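Local coordinates for protein MHC class I antigen (Ctenopharyngodon idella, PDB 5H5Z) that probably presents short peptides to T cells as the heavy chain of a fish class I complex with beta-2-microglobulin, at residues A[3-8]-A[158-163]; A[30-35]-A[47-52]; A[108-113]-A[127-132]; A[224-227]-A[233-236]. All blocks are in the same frame, centred on the assembly; numbering follows the deposited sequence.

Contact 1. Residues A[3-8]-A[158-163]; sequences HSLKYV and NTCIEW
Leu5, on the floor of the peptide-binding groove of the MHC class I platform, reaches up to Cys160 on the alpha-helix 148-170 that walls it. The tight part is one methyl group. CD2 of Leu5 lies 3.6 Å from the backbone O of Cys160 and 3.9 Å from its SG, so it meets the helix exactly where the disulfide to Cys98 leaves it. That disulfide, the one that fixes the long helix of this second half of the platform to the sheet, runs to strand 90-100, beside strand 3-13. Leucine suits the place because its branched end fills the angle between strand and helix with apolar carbon; with CG anti to the backbone N (chi1 170°), the fork is carried up from the sheet. Packing slackens toward Trp163, whose CB is 4.4 Å from Leu5 CD2 while its indole turns off from the strand. The outer side of the turn, at Glu162, is exposed. Leu5 also packs on the backbone of the bound peptide, and Tyr7 OH, two residues on, is hydrogen-bonded to that backbone. From the sulfur's side, the second carbon of Leu5 within touch is CG, 4.2 Å from Cys160 SG.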
loop_
_atom_site.group_PDB
_atom_site.type_symbol
_atom_site.label_atom_id
_atom_site.label_comp_id
_atom_site.label_asym_id
_atom_site.label_seq_id
_atom_site.Cartn_x
_atom_site.Cartn_y
_atom_site.Cartn_z
ATOM N N HIS A 3 5.443 -1.363 16.328
ATOM C CA HIS A 3 4.311 -0.687 15.718
ATOM C C HIS A 3 4.763 0.645 15.187
ATOM O O HIS A 3 5.789 1.174 15.627
ATOM C CB HIS A 3 3.168 -0.494 16.715
ATOM C CG HIS A 3 2.619 -1.778 17.254
ATOM N ND1 HIS A 3 1.874 -2.650 16.487
ATOM C CD2 HIS A 3 2.729 -2.352 18.475
ATOM C CE1 HIS A 3 1.543 -3.701 17.215
ATOM N NE2 HIS A 3 2.049 -3.544 18.425
ATOM N N SER A 4 4.003 1.184 14.240
ATOM C CA SER A 4 4.355 2.453 13.615
ATOM C C SER A 4 3.144 3.338 13.373
ATOM O O SER A 4 2.029 2.848 13.171
ATOM C CB SER A 4 5.074 2.205 12.283
ATOM O OG SER A 4 4.186 1.624 11.342
ATOM N N LEU A 5 3.386 4.647 13.392
ATOM C CA LEU A 5 2.407 5.657 13.023
ATOM C C LEU A 5 3.019 6.476 11.892
ATOM O O LEU A 5 4.156 6.945 12.014
ATOM C CB LEU A 5 2.080 6.559 14.230
ATOM C CG LEU A 5 1.243 7.823 13.984
ATOM C CD1 LEU A 5 -0.121 7.526 13.374
ATOM C CD2 LEU A 5 1.091 8.642 15.267
ATOM N N LYS A 6 2.284 6.624 10.791
ATOM C CA LYS A 6 2.789 7.342 9.617
ATOM C C LYS A 6 1.716 8.204 8.973
ATOM O O LYS A 6 0.539 7.827 8.913
ATOM C CB LYS A 6 3.322 6.368 8.552
ATOM C CG LYS A 6 4.425 5.431 9.012
ATOM C CD LYS A 6 4.732 4.411 7.931
ATOM C CE LYS A 6 5.829 3.446 8.344
ATOM N NZ LYS A 6 6.029 2.442 7.260
ATOM N N TYR A 7 2.138 9.365 8.489
ATOM C CA TYR A 7 1.272 10.229 7.704
ATOM C C TYR A 7 1.873 10.422 6.328
ATOM O O TYR A 7 3.084 10.586 6.192
ATOM C CB TYR A 7 1.052 11.570 8.412
ATOM C CG TYR A 7 0.188 11.412 9.635
ATOM C CD1 TYR A 7 -1.200 11.435 9.532
ATOM C CD2 TYR A 7 0.755 11.214 10.894
ATOM C CE1 TYR A 7 -2.007 11.279 10.650
ATOM C CE2 TYR A 7 -0.044 11.050 12.017
ATOM C CZ TYR A 7 -1.424 11.085 11.887
ATOM O OH TYR A 7 -2.224 10.919 12.994
ATOM N N VAL A 8 1.021 10.366 5.311
ATOM C CA VAL A 8 1.446 10.635 3.935
ATOM C C VAL A 8 0.548 11.718 3.337
ATOM O O VAL A 8 -0.671 11.549 3.260
ATOM C CB VAL A 8 1.507 9.353 3.053
ATOM C CG1 VAL A 8 2.604 8.412 3.542
ATOM C CG2 VAL A 8 0.165 8.640 2.995
ATOM N N ASN A 158 8.381 12.455 20.679
ATOM C CA ASN A 158 7.472 12.632 21.808
ATOM C C ASN A 158 6.014 12.485 21.397
ATOM O O ASN A 158 5.420 11.428 21.591
ATOM C CB ASN A 158 7.741 13.967 22.503
ATOM C CG ASN A 158 9.180 14.099 22.972
ATOM O OD1 ASN A 158 10.003 14.746 22.317
ATOM N ND2 ASN A 158 9.494 13.476 24.102
ATOM N N THR A 159 5.459 13.533 20.792
ATOM C CA THR A 159 4.052 13.567 20.384
ATOM C C THR A 159 3.618 12.338 19.565
ATOM O O THR A 159 2.595 11.704 19.863
ATOM C CB THR A 159 3.770 14.849 19.580
ATOM O OG1 THR A 159 4.282 15.982 20.298
ATOM C CG2 THR A 159 2.277 15.023 19.321
ATOM N N CYS A 160 4.398 12.017 18.535
ATOM C CA CYS A 160 4.115 10.880 17.650
ATOM C C CYS A 160 4.041 9.553 18.422
ATOM O O CYS A 160 3.091 8.774 18.253
ATOM C CB CYS A 160 5.172 10.805 16.538
ATOM S SG CYS A 160 4.822 9.623 15.214
ATOM N N ILE A 161 5.045 9.304 19.260
ATOM C CA ILE A 161 5.128 8.071 20.059
ATOM C C ILE A 161 4.017 8.013 21.113
ATOM O O ILE A 161 3.414 6.958 21.342
ATOM C CB ILE A 161 6.538 7.917 20.691
ATOM C CG1 ILE A 161 7.596 7.626 19.609
ATOM C CG2 ILE A 161 6.562 6.863 21.793
ATOM C CD1 ILE A 161 7.430 6.293 18.881
ATOM N N GLU A 162 3.723 9.148 21.737
ATOM C CA GLU A 162 2.652 9.204 22.739
ATOM C C GLU A 162 1.312 8.774 22.135
ATOM O O GLU A 162 0.567 7.969 22.727
ATOM C CB GLU A 162 2.565 10.609 23.345
ATOM C CG GLU A 162 3.760 10.971 24.218
ATOM C CD GLU A 162 3.903 12.465 24.445
ATOM O OE1 GLU A 162 2.899 13.201 24.319
ATOM O OE2 GLU A 162 5.030 12.907 24.756
ATOM N N TRP A 163 1.027 9.286 20.939
ATOM C CA TRP A 163 -0.204 8.952 20.232
ATOM C C TRP A 163 -0.184 7.534 19.671
ATOM O O TRP A 163 -1.197 6.836 19.728
ATOM C CB TRP A 163 -0.511 9.988 19.147
ATOM C CG TRP A 163 -1.163 11.208 19.720
ATOM C CD1 TRP A 163 -0.566 12.394 20.016
ATOM C CD2 TRP A 163 -2.537 11.342 20.089
ATOM N NE1 TRP A 163 -1.486 13.271 20.551
ATOM C CE2 TRP A 163 -2.707 12.648 20.605
ATOM C CE3 TRP A 163 -3.647 10.486 20.030
ATOM C CZ2 TRP A 163 -3.943 13.122 21.057
ATOM C CZ3 TRP A 163 -4.878 10.958 20.485
ATOM C CH2 TRP A 163 -5.013 12.266 20.988
#

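Contact 2. Residues A[30-35]-A[47-52]; sequences GQFMYF and EWIRQN
Phe32 meets Trp48 and Ile49 where strand 30-36, in the MHC class I groove floor, packs against the short helix 47-50 that leads to the long helix 55-82. Phe32 and Met33 both face Gly25 in a classic beta bulge. Both aromatic residues adopt the less usual first torsion, with CG lying between the backbone N and the carbonyl carbon: chi1 is 78° in Phe32 and 59° in Trp48. In the tryptophan this swings the six-membered ring back toward the strand, and Trp48 CZ2 comes 3.7 Å from Phe32 CB. The two rings, inclined by 28° with centroids 5.5 Å from each other, are nearly parallel but offset so far that little of one lies over the other. Ile49 uses both branches. Ile49 CG1, anti to the backbone N, comes to the edge of the phenyl ring, 4.1 Å from Phe32 CD2, while Ile49 CG2 sits 3.6 Å from Phe32 O. A beta-branched residue thus covers ring and backbone together. At the C-terminal side of the helix turn, Asn52 ND2 donates a nearly straight 2.8 Å hydrogen bond to Trp48 O. Apart from Phe32 O, the touching atoms are carbon, so dispersion and the exclusion of water probably account for most of the hold.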
loop_
_atom_site.group_PDB
_atom_site.type_symbol
_atom_site.label_atom_id
_atom_site.label_comp_id
_atom_site.label_asym_id
_atom_site.label_seq_id
_atom_site.Cartn_x
_atom_site.Cartn_y
_atom_site.Cartn_z
ATOM N N GLY A 30 -1.701 0.349 7.965
ATOM C CA GLY A 30 -3.137 0.246 7.750
ATOM C C GLY A 30 -3.785 1.590 8.017
ATOM O O GLY A 30 -3.590 2.180 9.086
ATOM N N GLN A 31 -4.557 2.078 7.049
ATOM C CA GLN A 31 -5.137 3.417 7.134
ATOM C C GLN A 31 -6.159 3.534 8.261
ATOM O O GLN A 31 -7.042 2.689 8.383
ATOM C CB GLN A 31 -5.805 3.819 5.816
ATOM C CG GLN A 31 -6.604 5.108 5.955
ATOM C CD GLN A 31 -7.458 5.454 4.750
ATOM O OE1 GLN A 31 -7.624 6.632 4.424
ATOM N NE2 GLN A 31 -8.026 4.442 4.101
ATOM N N PHE A 32 -6.041 4.585 9.069
ATOM C CA PHE A 32 -7.047 4.871 10.096
ATOM C C PHE A 32 -7.669 6.268 9.952
ATOM O O PHE A 32 -8.658 6.575 10.614
ATOM C CB PHE A 32 -6.468 4.662 11.508
ATOM C CG PHE A 32 -5.588 5.792 11.984
ATOM C CD1 PHE A 32 -4.244 5.843 11.626
ATOM C CD2 PHE A 32 -6.102 6.802 12.798
ATOM C CE1 PHE A 32 -3.430 6.882 12.053
ATOM C CE2 PHE A 32 -5.292 7.849 13.235
ATOM C CZ PHE A 32 -3.953 7.890 12.862
ATOM N N MET A 33 -7.092 7.100 9.081
ATOM C CA MET A 33 -7.526 8.492 8.915
ATOM C C MET A 33 -7.473 8.897 7.446
ATOM O O MET A 33 -6.583 8.455 6.714
ATOM C CB MET A 33 -6.629 9.411 9.755
ATOM C CG MET A 33 -6.903 10.906 9.639
ATOM S SD MET A 33 -6.152 11.654 8.181
ATOM C CE MET A 33 -4.423 11.519 8.559
ATOM N N TYR A 34 -8.416 9.746 7.035
ATOM C CA TYR A 34 -8.400 10.374 5.711
ATOM C C TYR A 34 -8.743 11.867 5.807
ATOM O O TYR A 34 -9.577 12.258 6.618
ATOM C CB TYR A 34 -9.397 9.684 4.781
ATOM C CG TYR A 34 -9.456 10.301 3.404
ATOM C CD1 TYR A 34 -8.489 9.994 2.451
ATOM C CD2 TYR A 34 -10.464 11.204 3.059
ATOM C CE1 TYR A 34 -8.529 10.550 1.186
ATOM C CE2 TYR A 34 -10.510 11.769 1.794
ATOM C CZ TYR A 34 -9.538 11.435 0.863
ATOM O OH TYR A 34 -9.564 11.978 -0.392
ATOM N N PHE A 35 -8.104 12.684 4.969
ATOM C CA PHE A 35 -8.466 14.093 4.793
ATOM C C PHE A 35 -8.228 14.491 3.347
ATOM O O PHE A 35 -7.236 14.085 2.744
ATOM C CB PHE A 35 -7.622 14.989 5.712
ATOM C CG PHE A 35 -7.863 16.477 5.535
ATOM C CD1 PHE A 35 -7.185 17.201 4.552
ATOM C CD2 PHE A 35 -8.742 17.160 6.368
ATOM C CE1 PHE A 35 -7.399 18.571 4.392
ATOM C CE2 PHE A 35 -8.954 18.527 6.221
ATOM C CZ PHE A 35 -8.285 19.237 5.232
ATOM N N GLU A 47 -12.679 0.920 12.931
ATOM C CA GLU A 47 -13.555 0.807 14.099
ATOM C C GLU A 47 -12.842 1.199 15.393
ATOM O O GLU A 47 -13.447 1.821 16.268
ATOM C CB GLU A 47 -14.143 -0.600 14.213
ATOM C CG GLU A 47 -15.167 -0.935 13.137
ATOM C CD GLU A 47 -16.595 -0.582 13.522
ATOM O OE1 GLU A 47 -16.862 0.599 13.833
ATOM O OE2 GLU A 47 -17.457 -1.492 13.491
ATOM N N TRP A 48 -11.557 0.866 15.512
ATOM C CA TRP A 48 -10.842 1.156 16.763
ATOM C C TRP A 48 -10.633 2.648 17.033
ATOM O O TRP A 48 -10.639 3.058 18.192
ATOM C CB TRP A 48 -9.550 0.343 16.919
ATOM C CG TRP A 48 -8.523 0.518 15.837
ATOM C CD1 TRP A 48 -8.277 -0.336 14.793
ATOM C CD2 TRP A 48 -7.578 1.587 15.711
ATOM N NE1 TRP A 48 -7.249 0.145 14.017
ATOM C CE2 TRP A 48 -6.806 1.328 14.554
ATOM C CE3 TRP A 48 -7.321 2.755 16.449
ATOM C CZ2 TRP A 48 -5.783 2.185 14.127
ATOM C CZ3 TRP A 48 -6.306 3.606 16.024
ATOM C CH2 TRP A 48 -5.549 3.315 14.866
ATOM N N ILE A 49 -10.447 3.456 15.985
ATOM C CA ILE A 49 -10.359 4.908 16.175
ATOM C C ILE A 49 -11.741 5.521 16.434
ATOM O O ILE A 49 -11.865 6.432 17.257
ATOM C CB ILE A 49 -9.553 5.644 15.058
ATOM C CG1 ILE A 49 -9.218 7.082 15.476
ATOM C CG2 ILE A 49 -10.268 5.627 13.709
ATOM C CD1 ILE A 49 -8.170 7.185 16.566
ATOM N N ARG A 50 -12.770 4.996 15.761
ATOM C CA ARG A 50 -14.158 5.446 15.952
ATOM C C ARG A 50 -14.633 5.252 17.388
ATOM O O ARG A 50 -15.332 6.102 17.940
ATOM C CB ARG A 50 -15.121 4.709 15.014
ATOM C CG ARG A 50 -15.012 5.080 13.546
ATOM C CD ARG A 50 -16.105 4.414 12.730
ATOM N NE ARG A 50 -15.934 4.653 11.297
ATOM C CZ ARG A 50 -15.370 3.798 10.444
ATOM N NH1 ARG A 50 -14.922 2.620 10.865
ATOM N NH2 ARG A 50 -15.262 4.120 9.159
ATOM N N GLN A 51 -14.250 4.128 17.984
ATOM C CA GLN A 51 -14.721 3.762 19.318
ATOM C C GLN A 51 -14.005 4.529 20.428
ATOM O O GLN A 51 -14.459 4.540 21.578
ATOM C CB GLN A 51 -14.565 2.257 19.535
ATOM C CG GLN A 51 -15.539 1.414 18.726
ATOM C CD GLN A 51 -15.479 -0.062 19.070
ATOM O OE1 GLN A 51 -14.404 -0.622 19.293
ATOM N NE2 GLN A 51 -16.637 -0.704 19.099
ATOM N N ASN A 52 -12.900 5.181 20.080
ATOM C CA ASN A 52 -11.995 5.732 21.084
ATOM C C ASN A 52 -11.692 7.224 20.987
ATOM O O ASN A 52 -11.149 7.807 21.925
ATOM C CB ASN A 52 -10.711 4.914 21.120
ATOM C CG ASN A 52 -10.917 3.558 21.752
ATOM O OD1 ASN A 52 -11.078 3.453 22.970
ATOM N ND2 ASN A 52 -10.927 2.512 20.931
#

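Contact 3. Residues A[108-113]-A[127-132]; sequences GFYQYA and LTWTAA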
loop_
_atom_site.group_PDB
_atom_site.type_symbol
_atom_site.label_atom_id
_atom_site.label_comp_id
_atom_site.label_asym_id
_atom_site.label_seq_id
_atom_site.Cartn_x
_atom_site.Cartn_y
_atom_site.Cartn_z
ATOM N N GLY A 108 12.267 7.419 13.823
ATOM C CA GLY A 108 11.375 8.335 13.135
ATOM C C GLY A 108 12.012 8.929 11.899
ATOM O O GLY A 108 13.240 8.948 11.776
ATOM N N PHE A 109 11.174 9.408 10.985
ATOM C CA PHE A 109 11.635 10.012 9.732
ATOM C C PHE A 109 10.737 11.181 9.339
ATOM O O PHE A 109 9.584 11.260 9.772
ATOM C CB PHE A 109 11.651 8.964 8.610
ATOM C CG PHE A 109 10.293 8.419 8.276
ATOM C CD1 PHE A 109 9.732 7.395 9.039
ATOM C CD2 PHE A 109 9.569 8.928 7.199
ATOM C CE1 PHE A 109 8.474 6.893 8.739
ATOM C CE2 PHE A 109 8.311 8.427 6.891
ATOM C CZ PHE A 109 7.764 7.408 7.661
ATOM N N TYR A 110 11.269 12.079 8.510
ATOM C CA TYR A 110 10.524 13.239 8.026
ATOM C C TYR A 110 11.113 13.616 6.665
ATOM O O TYR A 110 12.285 13.989 6.573
ATOM C CB TYR A 110 10.636 14.409 9.019
ATOM C CG TYR A 110 9.325 15.114 9.309
ATOM C CD1 TYR A 110 8.676 15.869 8.331
ATOM C CD2 TYR A 110 8.740 15.045 10.582
ATOM C CE1 TYR A 110 7.475 16.509 8.596
ATOM C CE2 TYR A 110 7.543 15.686 10.858
ATOM C CZ TYR A 110 6.916 16.419 9.865
ATOM O OH TYR A 110 5.730 17.058 10.137
ATOM N N GLN A 111 10.302 13.501 5.614
ATOM C CA GLN A 111 10.797 13.606 4.229
ATOM C C GLN A 111 9.814 14.323 3.313
ATOM O O GLN A 111 8.598 14.208 3.478
ATOM C CB GLN A 111 11.075 12.211 3.656
ATOM C CG GLN A 111 12.121 11.408 4.416
ATOM C CD GLN A 111 12.040 9.916 4.144
ATOM O OE1 GLN A 111 11.244 9.459 3.328
ATOM N NE2 GLN A 111 12.868 9.149 4.836
ATOM N N TYR A 112 10.352 15.047 2.334
ATOM C CA TYR A 112 9.543 15.727 1.325
ATOM C C TYR A 112 10.053 15.396 -0.080
ATOM O O TYR A 112 11.246 15.163 -0.265
ATOM C CB TYR A 112 9.597 17.241 1.534
ATOM C CG TYR A 112 8.975 17.743 2.830
ATOM C CD1 TYR A 112 9.695 17.727 4.031
ATOM C CD2 TYR A 112 7.676 18.254 2.850
ATOM C CE1 TYR A 112 9.132 18.199 5.207
ATOM C CE2 TYR A 112 7.108 18.736 4.029
ATOM C CZ TYR A 112 7.838 18.699 5.200
ATOM O OH TYR A 112 7.282 19.181 6.370
ATOM N N ALA A 113 9.148 15.380 -1.059
ATOM C CA ALA A 113 9.516 15.159 -2.465
ATOM C C ALA A 113 8.746 16.086 -3.379
ATOM O O ALA A 113 7.578 16.402 -3.122
ATOM C CB ALA A 113 9.265 13.714 -2.880
ATOM N N LEU A 127 20.259 17.492 13.427
ATOM C CA LEU A 127 19.266 18.571 13.367
ATOM C C LEU A 127 19.455 19.437 12.122
ATOM O O LEU A 127 19.429 20.670 12.183
ATOM C CB LEU A 127 19.283 19.410 14.655
ATOM C CG LEU A 127 18.728 18.720 15.904
ATOM C CD1 LEU A 127 19.140 19.458 17.169
ATOM C CD2 LEU A 127 17.214 18.601 15.811
ATOM N N THR A 128 19.655 18.767 10.989
ATOM C CA THR A 128 19.837 19.433 9.708
ATOM C C THR A 128 18.944 18.785 8.658
ATOM O O THR A 128 18.431 17.678 8.858
ATOM C CB THR A 128 21.305 19.372 9.228
ATOM O OG1 THR A 128 21.742 18.006 9.177
ATOM C CG2 THR A 128 22.219 20.177 10.152
ATOM N N TRP A 129 18.757 19.491 7.548
ATOM C CA TRP A 129 17.983 18.992 6.423
ATOM C C TRP A 129 18.894 18.688 5.247
ATOM O O TRP A 129 19.639 19.553 4.784
ATOM C CB TRP A 129 16.911 20.007 6.022
ATOM C CG TRP A 129 15.840 20.128 7.054
ATOM C CD1 TRP A 129 15.806 20.997 8.112
ATOM C CD2 TRP A 129 14.655 19.333 7.150
ATOM N NE1 TRP A 129 14.665 20.797 8.853
ATOM C CE2 TRP A 129 13.941 19.779 8.289
ATOM C CE3 TRP A 129 14.120 18.290 6.381
ATOM C CZ2 TRP A 129 12.718 19.222 8.672
ATOM C CZ3 TRP A 129 12.907 17.731 6.762
ATOM C CH2 TRP A 129 12.221 18.194 7.905
ATOM N N THR A 130 18.840 17.447 4.779
ATOM C CA THR A 130 19.588 17.046 3.595
ATOM C C THR A 130 18.828 17.500 2.355
ATOM O O THR A 130 17.683 17.101 2.141
ATOM C CB THR A 130 19.818 15.525 3.569
ATOM O OG1 THR A 130 20.482 15.137 4.776
ATOM C CG2 THR A 130 20.678 15.115 2.366
ATOM N N ALA A 131 19.473 18.359 1.567
ATOM C CA ALA A 131 18.918 18.861 0.316
ATOM C C ALA A 131 19.379 17.978 -0.840
ATOM O O ALA A 131 20.579 17.782 -1.036
ATOM C CB ALA A 131 19.353 20.304 0.092
ATOM N N ALA A 132 18.424 17.443 -1.598
ATOM C CA ALA A 132 18.730 16.519 -2.700
ATOM C C ALA A 132 19.254 17.214 -3.958
ATOM O O ALA A 132 19.935 16.595 -4.783
ATOM C CB ALA A 132 17.515 15.669 -3.033
#
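Aromatic packing carries most of this contact: the indole of Trp129 reaches over to Tyr110 and Tyr112. Trp129 CH2 comes to the edge of the Tyr112 ring, close to that ring's plane, at 4.1 Å from Tyr112 CE1, and the two side chains pass at a slant. In Trp129 the CG is anti to the carbonyl carbon (chi1 -69°), a setting that extends the long indole across the intervening strand. Tyr110 gives its aliphatic part, with CB 4.3 Å from Trp129 CH2. The backbone takes a share as well, for Tyr110 O lies 3.8 Å from Trp129 CZ3. Strands 106-114 and 128-131 are not neighbours in the eight-stranded floor of the MHC class I groove; strand 117-123 runs between them, and the nearest CA atoms, of Tyr112 and Ala131, are 9.9 Å apart. A tryptophan suits such a span, being the largest aromatic side chain, mostly apolar, and it rests on Leu122 of the strand it crosses. Edge-to-face packing continues to Trp143 of helix 134-145, which meets both Trp129 and Tyr112. Polar bonds go to other partners: Tyr110 OH is hydrogen-bonded to a polar side chain of the bound peptide, and the backbone N of Trp129 to Glu144 OE2.

Contact 4. Residues A[224-227]-A[233-236]; sequences GELL and SFQR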
loop_
_atom_site.group_PDB
_atom_site.type_symbol
_atom_site.label_atom_id
_atom_site.label_comp_id
_atom_site.label_asym_id
_atom_site.label_seq_id
_atom_site.Cartn_x
_atom_site.Cartn_y
_atom_site.Cartn_z
ATOM N N GLY A 224 5.864 -15.631 -6.268
ATOM C CA GLY A 224 5.135 -14.396 -6.537
ATOM C C GLY A 224 5.386 -13.333 -5.483
ATOM O O GLY A 224 5.959 -13.606 -4.425
ATOM N N GLU A 225 4.960 -12.111 -5.779
ATOM C CA GLU A 225 5.105 -11.007 -4.835
ATOM C C GLU A 225 4.041 -11.085 -3.750
ATOM O O GLU A 225 2.974 -11.669 -3.956
ATOM C CB GLU A 225 5.011 -9.663 -5.562
ATOM C CG GLU A 225 6.053 -9.483 -6.662
ATOM C CD GLU A 225 5.819 -8.254 -7.522
ATOM O OE1 GLU A 225 6.755 -7.859 -8.247
ATOM O OE2 GLU A 225 4.709 -7.681 -7.478
ATOM N N LEU A 226 4.345 -10.499 -2.594
ATOM C CA LEU A 226 3.349 -10.260 -1.555
ATOM C C LEU A 226 2.308 -9.290 -2.102
ATOM O O LEU A 226 2.660 -8.235 -2.643
ATOM C CB LEU A 226 4.011 -9.678 -0.295
ATOM C CG LEU A 226 3.130 -9.300 0.900
ATOM C CD1 LEU A 226 2.476 -10.521 1.541
ATOM C CD2 LEU A 226 3.941 -8.540 1.939
ATOM N N LEU A 227 1.034 -9.647 -1.970
ATOM C CA LEU A 227 -0.046 -8.821 -2.505
ATOM C C LEU A 227 -1.103 -8.536 -1.455
ATOM O O LEU A 227 -1.411 -9.407 -0.640
ATOM C CB LEU A 227 -0.713 -9.501 -3.698
ATOM C CG LEU A 227 0.098 -9.756 -4.968
ATOM C CD1 LEU A 227 -0.692 -10.657 -5.902
ATOM C CD2 LEU A 227 0.473 -8.453 -5.665
ATOM N N SER A 233 -5.879 -8.106 4.997
ATOM C CA SER A 233 -5.073 -9.322 4.968
ATOM C C SER A 233 -4.214 -9.346 3.710
ATOM O O SER A 233 -4.296 -8.444 2.872
ATOM C CB SER A 233 -5.945 -10.584 5.056
ATOM O OG SER A 233 -6.666 -10.810 3.854
ATOM N N PHE A 234 -3.393 -10.381 3.586
ATOM C CA PHE A 234 -2.443 -10.488 2.487
ATOM C C PHE A 234 -2.521 -11.832 1.801
ATOM O O PHE A 234 -3.101 -12.780 2.342
ATOM C CB PHE A 234 -1.031 -10.264 3.010
ATOM C CG PHE A 234 -0.787 -8.861 3.453
ATOM C CD1 PHE A 234 -1.041 -8.474 4.769
ATOM C CD2 PHE A 234 -0.345 -7.913 2.542
ATOM C CE1 PHE A 234 -0.829 -7.164 5.177
ATOM C CE2 PHE A 234 -0.135 -6.595 2.941
ATOM C CZ PHE A 234 -0.377 -6.222 4.257
ATOM N N GLN A 235 -1.938 -11.904 0.605
ATOM C CA GLN A 235 -1.807 -13.177 -0.098
ATOM C C GLN A 235 -0.466 -13.249 -0.814
ATOM O O GLN A 235 0.186 -12.225 -1.036
ATOM C CB GLN A 235 -2.974 -13.395 -1.068
ATOM C CG GLN A 235 -3.039 -12.441 -2.250
ATOM C CD GLN A 235 -3.980 -12.945 -3.322
ATOM O OE1 GLN A 235 -3.550 -13.570 -4.289
ATOM N NE2 GLN A 235 -5.274 -12.711 -3.139
ATOM N N ARG A 236 -0.057 -14.469 -1.152
ATOM C CA ARG A 236 1.168 -14.722 -1.906
ATOM C C ARG A 236 1.074 -16.112 -2.516
ATOM O O ARG A 236 0.415 -17.000 -1.965
ATOM C CB ARG A 236 2.402 -14.629 -1.000
ATOM C CG ARG A 236 3.704 -14.411 -1.749
ATOM C CD ARG A 236 4.851 -14.041 -0.822
ATOM N NE ARG A 236 6.042 -13.694 -1.595
ATOM C CZ ARG A 236 7.134 -13.123 -1.095
ATOM N NH1 ARG A 236 7.204 -12.819 0.196
ATOM N NH2 ARG A 236 8.158 -12.849 -1.893
HETATM O O HOH W 1 8.977 -12.904 -4.739
#
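An antiparallel beta hairpin of the immunoglobulin C1-set domain joins these segments, with Leu227 and Gln235 as a hydrogen-bonded pair. Leu227 N donates to Gln235 O at 2.9 Å, and Gln235 N returns a bond to Leu227 O at 2.8 Å. Between this pair and the backbone bonding of Gly224 with Met237 the strand is interrupted, and there a side chain bonds to the backbone: Arg236 NE donates to Gly224 O at 2.8 Å (N-H...O angle 159°), the oxygen lying at the edge of the guanidinium. Extension from CG to NE, after a CG anti to the backbone N (chi1 -160°), carries the group that far. A water donates to the same oxygen and accepts from Arg236 NH2 at 3.0 Å, so the carbonyl is gripped twice. Leu226 N lies over one face of the guanidinium, toward its rim. Arginine suits this place, its long apolar stem running beside the backbone. On the apolar side, Leu226 CD1 packs 3.8 Å from Phe234 CB. Glu225 forms a salt bridge with Lys7 of beta-2-microglobulin, and Gln235 NE2 bonds to Asn229 and to Ser12 O of that chain. Strand 234-240 separates outermost strand 221-228 from strand 194-201, where Phe201 packs on Leu226 and Phe234.

In the fold
From the N terminus, strand 3-13 opens the widest loop, which contact 1 closes only when helix 148-170 returns over the sheet. Contacts 2 and 3 both fall within that loop, one after the other: 30-35 with 47-52 in the first half of the platform, 108-113 with 127-132 in the second, their centres about 27 Å apart. Contact 1 touches both, through Leu5 on Phe32, Tyr7 on Phe32 and Met33, and Lys6 on Phe109, so the three share one groove floor. Contact 4 follows in series as a short hairpin loop in the immunoglobulin domain, its centre about 31 Å from that of contact 3. No loops cross.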